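Local coordinates for protein xyloglucanase (PDB 2JEP) that probably hydrolyses the beta-1,4-linked glucan backbone of plant cell-wall xyloglucan as a family 5 glycoside hydrolase, at residues A[79-84]-A[372-377]; A[261-266]-A[306-311]; A[73-78]-A[122-127]; A[100-105]-A[150-155]. All coordinates share one frame; numbering follows the deposited sequence. Where two conformers were deposited one is given.

Interactions 2 and 3 join helices to barrel strands or the turn leading into one, interaction 1 joins a barrel helix to a small two-stranded sheet, and interaction 4 holds a loop against helix 150-167. Interactions 1 and 2 are buried and purely apolar across their segments: aromatic rings with a leucine and an alanine in the first, a methionine methyl on a strand in the second. Interaction 3 is partly buried, an apolar pair next to a charged lysine–glutamate pair at the partly exposed side. It shares helix 72-80 with interaction 1, and the two touch, their centres about 9 Å apart. Interaction 4 is a surface contact whose polar link runs through a water.

Interaction 1 of 4, residues A[79-84]-A[372-377]; sequences KAAGFK and ALFNRS
Phe374 presents the far end of its ring to Ala81: the methyl CB lies 3.8 Å from Phe374 CZ, in the plane of the ring, so this is an edge contact and not a methyl laid over a face. Phe83 meets the same edge, with Phe83 CE2 4.3 Å from Phe374 CZ, although the approach is oblique with respect to the Phe83 ring itself. Leu373 crosses Phe83 at about a right angle and touches it with one branch, Leu373 CD1 standing 4.1 Å from Phe83 CZ. Both phenylalanines carry CG anti to the carbonyl carbon (chi1 -65° for Phe83, -57° for Phe374), which sends each ring across the gap between backbones whose nearest CA atoms, those of Ala81 and Phe374, are 10.0 Å apart. Trp46 meets both rings, and Ile387 and Met391 of helix 384-393 add further apolar surface. Gly82, with phi 111°, follows the last turn of helix 72-80 and turns the chain toward strand 85-88. The contact thus joins a Schellman-terminated helix of the outer layer to the small 374-375/380-381 hairpin beside it, within the (beta/alpha)8 barrel of a family 5 glycoside hydrolase.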
# COMPACT_ATOMS: atom_id res chain seq x y z
N LYS A 79 -10.45 9.17 -10.39
CA LYS A 79 -11.83 8.69 -10.20
C LYS A 79 -12.54 8.50 -11.56
O LYS A 79 -13.25 7.52 -11.77
CB LYS A 79 -12.60 9.67 -9.32
CG LYS A 79 -14.12 9.44 -9.22
CD LYS A 79 -14.73 10.45 -8.30
CE LYS A 79 -16.24 10.44 -8.36
NZ LYS A 79 -16.85 11.44 -7.40
N ALA A 80 -12.36 9.46 -12.47
CA ALA A 80 -13.01 9.39 -13.78
C ALA A 80 -12.55 8.16 -14.57
O ALA A 80 -13.28 7.65 -15.41
CB ALA A 80 -12.77 10.70 -14.58
N ALA A 81 -11.33 7.71 -14.30
CA ALA A 81 -10.78 6.50 -14.95
C ALA A 81 -11.35 5.21 -14.36
O ALA A 81 -11.10 4.17 -14.94
CB ALA A 81 -9.25 6.47 -14.86
N GLY A 82 -12.09 5.28 -13.25
CA GLY A 82 -12.81 4.17 -12.71
C GLY A 82 -12.30 3.61 -11.40
O GLY A 82 -12.92 2.71 -10.83
N PHE A 83 -11.19 4.14 -10.91
CA PHE A 83 -10.65 3.67 -9.63
C PHE A 83 -11.58 4.15 -8.50
O PHE A 83 -12.05 5.30 -8.52
CB PHE A 83 -9.24 4.22 -9.44
CG PHE A 83 -8.25 3.69 -10.43
CD1 PHE A 83 -7.62 2.46 -10.23
CD2 PHE A 83 -7.92 4.40 -11.55
CE1 PHE A 83 -6.69 1.97 -11.11
CE2 PHE A 83 -6.98 3.92 -12.47
CZ PHE A 83 -6.36 2.70 -12.24
N LYS A 84 -11.80 3.29 -7.51
CA LYS A 84 -12.72 3.57 -6.41
C LYS A 84 -12.02 3.77 -5.06
O LYS A 84 -12.67 4.18 -4.09
CB LYS A 84 -13.75 2.46 -6.30
CG LYS A 84 -14.83 2.54 -7.40
CD LYS A 84 -15.83 1.39 -7.26
CE LYS A 84 -17.05 1.65 -8.14
NZ LYS A 84 -16.73 1.45 -9.58
N ALA A 372 3.80 5.49 -14.14
CA ALA A 372 2.63 6.34 -14.22
C ALA A 372 1.62 5.92 -15.29
O ALA A 372 2.00 5.49 -16.39
CB ALA A 372 3.09 7.75 -14.50
N LEU A 373 0.34 6.12 -14.98
CA LEU A 373 -0.74 6.00 -15.93
C LEU A 373 -1.32 7.35 -16.34
O LEU A 373 -2.13 7.41 -17.28
CB LEU A 373 -1.88 5.13 -15.40
CG LEU A 373 -1.49 3.81 -14.75
CD1 LEU A 373 -2.74 3.09 -14.21
CD2 LEU A 373 -0.68 2.92 -15.72
N PHE A 374 -0.95 8.40 -15.61
CA PHE A 374 -1.39 9.78 -15.84
C PHE A 374 -0.18 10.70 -15.84
O PHE A 374 0.81 10.42 -15.17
CB PHE A 374 -2.32 10.24 -14.71
CG PHE A 374 -3.52 9.36 -14.53
CD1 PHE A 374 -4.71 9.61 -15.22
CD2 PHE A 374 -3.49 8.30 -13.65
CE1 PHE A 374 -5.82 8.80 -15.04
CE2 PHE A 374 -4.59 7.48 -13.47
CZ PHE A 374 -5.75 7.72 -14.17
N ASN A 375 -0.26 11.79 -16.61
CA ASN A 375 0.72 12.86 -16.51
C ASN A 375 0.15 13.88 -15.53
O ASN A 375 -0.89 14.49 -15.77
CB ASN A 375 1.10 13.47 -17.86
CG ASN A 375 2.14 14.58 -17.72
OD1 ASN A 375 1.94 15.50 -16.94
ND2 ASN A 375 3.25 14.48 -18.44
N ARG A 376 0.82 13.98 -14.39
CA ARG A 376 0.36 14.83 -13.32
C ARG A 376 0.56 16.31 -13.61
O ARG A 376 -0.07 17.14 -13.02
CB ARG A 376 1.03 14.44 -12.02
CG ARG A 376 0.68 13.02 -11.62
CD ARG A 376 1.18 12.59 -10.26
NE ARG A 376 0.97 11.15 -10.08
CZ ARG A 376 1.37 10.45 -9.02
NH1 ARG A 376 1.87 11.06 -7.96
NH2 ARG A 376 1.26 9.14 -9.01
N SER A 377 1.41 16.65 -14.56
CA SER A 377 1.53 18.04 -14.99
C SER A 377 0.31 18.59 -15.69
O SER A 377 0.10 19.79 -15.61
CB SER A 377 2.68 18.19 -15.95
OG SER A 377 3.84 17.93 -15.24

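Interaction 2 of 4, residues A[261-266]-A[306-311]; sequences ISAHYY and KSMYDK
Met308 curls on its way to Ile261 and Ala263: CG stands anti to the carbonyl carbon (chi1 -69°), and two further bends of the same sense, chi2 -68° and chi3 -73°, carry the terminal methyl to the strand. On the other side, Ile261 has its CG2 branch anti to the backbone N, which turns that methyl toward the helix. The evidence for the contact is two methyl-to-methyl approaches made by one atom. Met308 CE lies 3.9 Å from Ala263 CB and 4.1 Å from Ile261 CG2, so the methyl bridges two residues that alternate along one face of strand 259-265. Ser262, between them, directs its CB away from the helix. The small side chain of Ala263 is consistent with the close approach of the helix, the CA atoms of Ala263 and Met308 being 8.8 Å apart. All three touching residues are buried, and Val235 of helix 231-235 and Val319 of strand 319-324 also pack on Met308.

The opposite flank of the helix is polar. There Lys306 and Asp310, one turn apart, form a salt bridge of 2.8 Å between Lys306 NZ and Asp310 OD2, the oxygen using its syn lone pair. Backbone hydrogen bonds from Ile261 and Ala263 to Val320 tie strand 259-265 to its parallel neighbour 319-324, while helix 298-313 lies between these two strands in sequence. Met308 therefore joins helix to strand inside a beta-alpha-beta crossover, the repeating unit of the TIM barrel.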
# COMPACT_ATOMS: atom_id res chain seq x y z
N ILE A 261 -5.58 -7.27 5.79
CA ILE A 261 -4.18 -7.69 5.67
C ILE A 261 -3.59 -7.18 4.36
O ILE A 261 -4.19 -7.32 3.30
CB ILE A 261 -4.04 -9.22 5.73
CG1 ILE A 261 -4.77 -9.81 6.95
CG2 ILE A 261 -2.57 -9.63 5.78
CD1 ILE A 261 -4.32 -9.26 8.31
N SER A 262 -2.42 -6.56 4.47
CA SER A 262 -1.70 -5.99 3.33
C SER A 262 -0.64 -6.92 2.79
O SER A 262 0.05 -7.53 3.57
CB SER A 262 -1.01 -4.73 3.79
OG SER A 262 -0.09 -4.24 2.85
N ALA A 263 -0.53 -7.00 1.45
CA ALA A 263 0.67 -7.55 0.80
C ALA A 263 0.89 -6.73 -0.47
O ALA A 263 -0.05 -6.05 -0.96
CB ALA A 263 0.52 -9.07 0.46
N HIS A 264 2.13 -6.74 -0.95
CA HIS A 264 2.50 -6.07 -2.20
C HIS A 264 2.98 -7.11 -3.20
O HIS A 264 3.47 -8.15 -2.80
CB HIS A 264 3.59 -5.03 -1.96
CG HIS A 264 3.15 -3.87 -1.12
ND1 HIS A 264 4.02 -2.91 -0.64
CD2 HIS A 264 1.93 -3.56 -0.61
CE1 HIS A 264 3.33 -2.03 0.09
NE2 HIS A 264 2.06 -2.40 0.11
N TYR A 265 2.85 -6.82 -4.49
CA TYR A 265 3.14 -7.83 -5.50
C TYR A 265 3.81 -7.22 -6.72
O TYR A 265 3.20 -6.43 -7.45
CB TYR A 265 1.87 -8.54 -5.93
CG TYR A 265 2.11 -9.81 -6.71
CD1 TYR A 265 2.46 -10.97 -6.05
CD2 TYR A 265 2.05 -9.85 -8.10
CE1 TYR A 265 2.70 -12.14 -6.76
CE2 TYR A 265 2.29 -11.01 -8.80
CZ TYR A 265 2.61 -12.15 -8.12
OH TYR A 265 2.85 -13.34 -8.79
N TYR A 266 5.06 -7.61 -6.95
CA TYR A 266 5.84 -7.17 -8.09
C TYR A 266 6.62 -8.36 -8.68
O TYR A 266 7.72 -8.17 -9.20
CB TYR A 266 6.81 -6.08 -7.68
CG TYR A 266 6.22 -4.76 -7.18
CD1 TYR A 266 5.83 -3.78 -8.06
CD2 TYR A 266 6.10 -4.50 -5.83
CE1 TYR A 266 5.39 -2.56 -7.62
CE2 TYR A 266 5.65 -3.28 -5.37
CZ TYR A 266 5.27 -2.32 -6.27
OH TYR A 266 4.87 -1.07 -5.86
N LYS A 306 -4.00 -17.28 -4.20
CA LYS A 306 -4.82 -18.27 -3.51
C LYS A 306 -4.33 -18.45 -2.07
O LYS A 306 -5.15 -18.65 -1.17
CB LYS A 306 -4.83 -19.61 -4.23
CG LYS A 306 -5.81 -20.59 -3.59
CD LYS A 306 -5.98 -21.84 -4.43
CE LYS A 306 -7.08 -22.72 -3.87
NZ LYS A 306 -6.69 -23.34 -2.58
N SER A 307 -3.03 -18.34 -1.83
CA SER A 307 -2.53 -18.55 -0.47
C SER A 307 -3.02 -17.47 0.48
O SER A 307 -3.30 -17.75 1.66
CB SER A 307 -1.01 -18.69 -0.46
OG SER A 307 -0.32 -17.46 -0.60
N MET A 308 -3.16 -16.23 -0.01
CA MET A 308 -3.71 -15.16 0.82
C MET A 308 -5.20 -15.37 1.08
O MET A 308 -5.69 -15.11 2.18
CB MET A 308 -3.47 -13.78 0.16
CG MET A 308 -2.03 -13.34 0.12
SD MET A 308 -1.33 -12.96 1.76
CE MET A 308 -2.16 -11.39 2.15
N TYR A 309 -5.92 -15.83 0.07
CA TYR A 309 -7.33 -16.15 0.23
C TYR A 309 -7.53 -17.23 1.29
O TYR A 309 -8.34 -17.09 2.23
CB TYR A 309 -7.91 -16.59 -1.12
CG TYR A 309 -9.33 -17.07 -1.00
CD1 TYR A 309 -10.38 -16.17 -1.01
CD2 TYR A 309 -9.61 -18.43 -0.87
CE1 TYR A 309 -11.68 -16.59 -0.90
CE2 TYR A 309 -10.92 -18.87 -0.73
CZ TYR A 309 -11.94 -17.95 -0.76
OH TYR A 309 -13.24 -18.41 -0.60
N ASP A 310 -6.78 -18.31 1.15
CA ASP A 310 -6.94 -19.46 2.04
C ASP A 310 -6.59 -19.10 3.50
O ASP A 310 -7.24 -19.56 4.44
CB ASP A 310 -6.05 -20.60 1.59
CG ASP A 310 -6.55 -21.29 0.33
OD1 ASP A 310 -7.72 -21.14 -0.04
OD2 ASP A 310 -5.74 -22.01 -0.28
N LYS A 311 -5.55 -18.29 3.70
CA LYS A 311 -5.08 -17.99 5.05
C LYS A 311 -5.92 -16.91 5.72
O LYS A 311 -6.19 -17.01 6.91
CB LYS A 311 -3.60 -17.58 5.02
CG LYS A 311 -2.98 -17.33 6.39
CD LYS A 311 -3.06 -18.52 7.34
CE LYS A 311 -2.33 -19.75 6.83
NZ LYS A 311 -2.32 -20.83 7.85

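Interaction 3 of 4, residues A[73-78]-A[122-127]; sequences ELIKKV and EGLYVI
Ile75 and Leu124 make the buried, tightly packed half of this contact, Ile75 CG2 coming to 3.7 Å from Leu124 CD1 where the two branched side chains cross at a slant. Ile75 has CG2 anti to the backbone N, aimed at the leucine, while its CD1 end leads away. Ile86 of strand 85-88 and Ala119 also pack on Leu124. Here helix 72-80 of the (beta/alpha)8 barrel meets the turn that enters strand 125-128. Helix 106-120 ends just before that turn in a Schellman motif, with Gly123 (phi 84°) as its C-prime residue and Leu124 N bonded back to Ala119 O.

The side nearer solvent is charged, and loose only at the ammonium end. Lys76 runs extended beyond CG and crosses Glu122 at about a right angle, Lys76 CE coming to 3.0 Å from Glu122 OE2, a close carbon–oxygen approach. The opposite charges probably attract, but at 4.0 Å between Lys76 NZ and Glu122 OE2 they form no salt bridge. The stronger partner of Glu122 is Lys79, whose NZ forms a salt bridge with OE1. With an alanine at Glu122, Lys79 would probably lose its charged mate and the aliphatic part of Lys76 would be freer to move.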
# COMPACT_ATOMS: atom_id res chain seq x y z
N GLU A 73 -7.78 18.13 -8.86
CA GLU A 73 -8.02 17.72 -10.24
C GLU A 73 -7.40 16.36 -10.56
O GLU A 73 -7.94 15.60 -11.34
CB GLU A 73 -7.52 18.77 -11.22
CG GLU A 73 -8.36 20.07 -11.24
CD GLU A 73 -8.07 21.06 -10.13
OE1 GLU A 73 -7.20 20.84 -9.28
OE2 GLU A 73 -8.75 22.10 -10.14
N LEU A 74 -6.23 16.07 -9.99
CA LEU A 74 -5.60 14.77 -10.23
C LEU A 74 -6.49 13.65 -9.70
O LEU A 74 -6.73 12.65 -10.37
CB LEU A 74 -4.20 14.71 -9.60
CG LEU A 74 -3.48 13.37 -9.74
CD1 LEU A 74 -3.31 12.92 -11.21
CD2 LEU A 74 -2.13 13.42 -9.01
N ILE A 75 -6.98 13.83 -8.49
CA ILE A 75 -7.81 12.80 -7.88
C ILE A 75 -9.12 12.63 -8.64
O ILE A 75 -9.59 11.50 -8.84
CB ILE A 75 -8.05 13.11 -6.39
CG1 ILE A 75 -6.72 13.24 -5.61
CG2 ILE A 75 -8.94 12.04 -5.76
CD1 ILE A 75 -5.70 12.08 -5.84
N LYS A 76 -9.67 13.73 -9.15
CA LYS A 76 -10.87 13.64 -9.97
C LYS A 76 -10.61 12.87 -11.26
O LYS A 76 -11.48 12.11 -11.71
CB LYS A 76 -11.44 15.03 -10.25
CG LYS A 76 -12.10 15.65 -9.04
CD LYS A 76 -12.68 17.01 -9.36
CE LYS A 76 -13.46 17.59 -8.17
NZ LYS A 76 -13.60 19.08 -8.24
N LYS A 77 -9.44 13.05 -11.84
CA LYS A 77 -9.07 12.33 -13.07
C LYS A 77 -8.95 10.83 -12.82
O LYS A 77 -9.42 10.00 -13.62
CB LYS A 77 -7.77 12.91 -13.62
CG LYS A 77 -7.38 12.46 -15.00
CD LYS A 77 -8.25 13.12 -16.07
CE LYS A 77 -7.92 12.56 -17.44
NZ LYS A 77 -8.77 13.18 -18.50
N VAL A 78 -8.33 10.48 -11.69
CA VAL A 78 -8.18 9.07 -11.32
C VAL A 78 -9.57 8.45 -11.09
O VAL A 78 -9.86 7.32 -11.55
CB VAL A 78 -7.25 8.95 -10.09
CG1 VAL A 78 -7.26 7.55 -9.53
CG2 VAL A 78 -5.83 9.37 -10.46
N GLU A 122 -14.73 13.16 -2.73
CA GLU A 122 -15.20 12.60 -3.99
C GLU A 122 -15.81 11.21 -3.84
O GLU A 122 -16.12 10.55 -4.82
CB GLU A 122 -14.05 12.55 -5.00
CG GLU A 122 -13.62 13.89 -5.51
CD GLU A 122 -14.68 14.57 -6.36
OE1 GLU A 122 -15.32 13.84 -7.15
OE2 GLU A 122 -14.88 15.80 -6.24
N GLY A 123 -16.04 10.78 -2.61
CA GLY A 123 -16.74 9.52 -2.41
C GLY A 123 -15.84 8.30 -2.49
O GLY A 123 -16.34 7.17 -2.48
N LEU A 124 -14.53 8.51 -2.56
CA LEU A 124 -13.59 7.40 -2.72
C LEU A 124 -13.21 6.81 -1.37
O LEU A 124 -13.27 7.49 -0.36
CB LEU A 124 -12.33 7.92 -3.42
CG LEU A 124 -12.57 8.48 -4.82
CD1 LEU A 124 -11.35 9.22 -5.31
CD2 LEU A 124 -12.97 7.39 -5.83
N TYR A 125 -12.80 5.55 -1.37
CA TYR A 125 -12.10 4.98 -0.24
C TYR A 125 -10.67 5.54 -0.25
O TYR A 125 -10.10 5.79 -1.33
CB TYR A 125 -12.05 3.45 -0.34
CG TYR A 125 -13.32 2.81 0.17
CD1 TYR A 125 -14.44 2.67 -0.65
CD2 TYR A 125 -13.41 2.36 1.47
CE1 TYR A 125 -15.62 2.11 -0.16
CE2 TYR A 125 -14.57 1.79 1.95
CZ TYR A 125 -15.66 1.67 1.15
OH TYR A 125 -16.82 1.09 1.67
N VAL A 126 -10.12 5.72 0.94
CA VAL A 126 -8.81 6.33 1.10
C VAL A 126 -8.04 5.55 2.14
O VAL A 126 -8.60 5.23 3.20
CB VAL A 126 -8.93 7.79 1.57
CG1 VAL A 126 -7.55 8.45 1.64
CG2 VAL A 126 -9.87 8.59 0.66
N ILE A 127 -6.77 5.24 1.84
CA ILE A 127 -5.89 4.59 2.79
C ILE A 127 -4.73 5.55 3.07
O ILE A 127 -4.12 6.05 2.12
CB ILE A 127 -5.31 3.28 2.22
CG1 ILE A 127 -6.42 2.30 1.83
CG2 ILE A 127 -4.28 2.66 3.20
CD1 ILE A 127 -5.95 1.14 0.95

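Interaction 4 of 4, residues A[100-105]-A[150-155]; sequences PNYTIN and QTAIKE
Tyr102 supplies the van der Waals part of the contact, reaching toward one side of helix 150-167. Its ring meets Glu155 at the edge, with Tyr102 CE2 4.3 Å from Glu155 CG and that carbon near the ring plane. The hydroxyl end passes Ala152: Tyr102 OH is 4.2 Å from Ala152 CB and 4.0 Å from Ala152 O, too far for a hydrogen bond. These are loose distances. The ring issues from a residue in the left-handed region (phi 50°, psi 46°), and CG anti to the carbonyl carbon points it at the helix.

The polar link is indirect. One water donates to Pro100 O at 2.6 Å and to Glu155 OE2, also at 2.6 Å, and so bridges a loop carbonyl to the carboxylate. Glu155 has CG anti to its own N (chi1 180°) and bends at the next bond, which takes the carboxylate toward the water. Further along the same helix, the side-chain amide of Gln163 accepts from Ile104 N and donates to Tyr102 O, fixing the loop more directly. What results is a surface beta-alpha loop, running from strand 85-88 to helix 106-120 and bearing a cis peptide before Pro100, braced against helix 150-167 at the periphery of the TIM barrel.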
# COMPACT_ATOMS: atom_id res chain seq x y z
N PRO A 100 9.32 13.51 24.99
CA PRO A 100 8.33 12.45 24.96
C PRO A 100 7.01 12.68 24.17
O PRO A 100 6.22 11.74 24.02
CB PRO A 100 8.01 12.27 26.46
CG PRO A 100 8.12 13.64 27.00
CD PRO A 100 9.24 14.27 26.28
N ASN A 101 6.74 13.91 23.72
CA ASN A 101 5.45 14.19 23.09
C ASN A 101 5.46 13.71 21.63
O ASN A 101 4.43 13.33 21.11
CB ASN A 101 5.14 15.68 23.10
CG ASN A 101 4.84 16.21 24.48
OD1 ASN A 101 4.92 17.42 24.70
ND2 ASN A 101 4.48 15.33 25.40
N TYR A 102 6.62 13.75 20.99
CA TYR A 102 6.75 13.38 19.57
C TYR A 102 5.70 14.09 18.72
O TYR A 102 5.06 13.48 17.87
CB TYR A 102 6.66 11.86 19.41
CG TYR A 102 7.78 11.09 20.06
CD1 TYR A 102 9.07 11.14 19.56
CD2 TYR A 102 7.55 10.28 21.16
CE1 TYR A 102 10.10 10.40 20.11
CE2 TYR A 102 8.58 9.54 21.72
CZ TYR A 102 9.84 9.59 21.18
OH TYR A 102 10.85 8.83 21.72
N THR A 103 5.55 15.39 18.95
CA THR A 103 4.51 16.16 18.29
C THR A 103 4.80 16.28 16.80
O THR A 103 5.88 16.66 16.40
CB THR A 103 4.42 17.57 18.89
OG1 THR A 103 4.16 17.44 20.29
CG2 THR A 103 3.31 18.42 18.21
N ILE A 104 3.80 15.94 15.99
CA ILE A 104 3.90 16.07 14.54
C ILE A 104 3.63 17.52 14.13
O ILE A 104 2.64 18.11 14.57
CB ILE A 104 2.89 15.15 13.82
CG1 ILE A 104 3.11 13.68 14.22
CG2 ILE A 104 3.00 15.30 12.29
CD1 ILE A 104 1.99 12.79 13.76
N ASN A 105 4.49 18.02 13.25
CA ASN A 105 4.31 19.38 12.70
C ASN A 105 2.87 19.57 12.26
O ASN A 105 2.32 18.81 11.47
CB ASN A 105 5.20 19.67 11.49
CG ASN A 105 6.62 20.06 11.84
OD1 ASN A 105 7.44 20.29 10.95
ND2 ASN A 105 6.93 20.12 13.12
N GLN A 150 13.93 -0.42 21.18
CA GLN A 150 12.53 -0.75 20.91
C GLN A 150 11.55 -0.03 21.81
O GLN A 150 10.46 0.29 21.38
CB GLN A 150 12.28 -2.26 20.95
CG GLN A 150 12.96 -3.00 19.78
CD GLN A 150 12.36 -2.65 18.44
OE1 GLN A 150 11.13 -2.52 18.31
NE2 GLN A 150 13.22 -2.48 17.43
N THR A 151 11.94 0.29 23.04
CA THR A 151 11.07 1.06 23.90
C THR A 151 10.77 2.43 23.29
O THR A 151 9.62 2.84 23.25
CB THR A 151 11.69 1.22 25.28
OG1 THR A 151 11.80 -0.08 25.87
CG2 THR A 151 10.84 2.14 26.17
N ALA A 152 11.80 3.13 22.83
CA ALA A 152 11.59 4.45 22.24
C ALA A 152 10.86 4.32 20.92
O ALA A 152 10.00 5.13 20.62
CB ALA A 152 12.92 5.19 22.06
N ILE A 153 11.22 3.33 20.10
CA ILE A 153 10.50 3.16 18.81
C ILE A 153 9.00 2.96 19.06
O ILE A 153 8.16 3.59 18.41
CB ILE A 153 11.07 1.99 18.02
CG1 ILE A 153 12.51 2.30 17.56
CG2 ILE A 153 10.18 1.64 16.83
CD1 ILE A 153 13.27 1.05 17.02
N LYS A 154 8.67 2.08 19.99
CA LYS A 154 7.28 1.77 20.26
C LYS A 154 6.51 2.93 20.86
O LYS A 154 5.34 3.13 20.51
CB LYS A 154 7.17 0.55 21.17
CG LYS A 154 7.57 -0.74 20.47
CD LYS A 154 7.65 -1.90 21.46
CE LYS A 154 7.93 -3.20 20.78
NZ LYS A 154 7.93 -4.33 21.77
N GLU A 155 7.16 3.70 21.73
CA GLU A 155 6.49 4.85 22.29
C GLU A 155 6.28 5.95 21.26
O GLU A 155 5.24 6.57 21.21
CB GLU A 155 7.28 5.37 23.50
CG GLU A 155 6.71 6.59 24.19
CD GLU A 155 5.40 6.38 24.89
OE1 GLU A 155 5.04 5.22 25.19
OE2 GLU A 155 4.72 7.43 25.18
O HOH W 1 6.22 9.59 25.44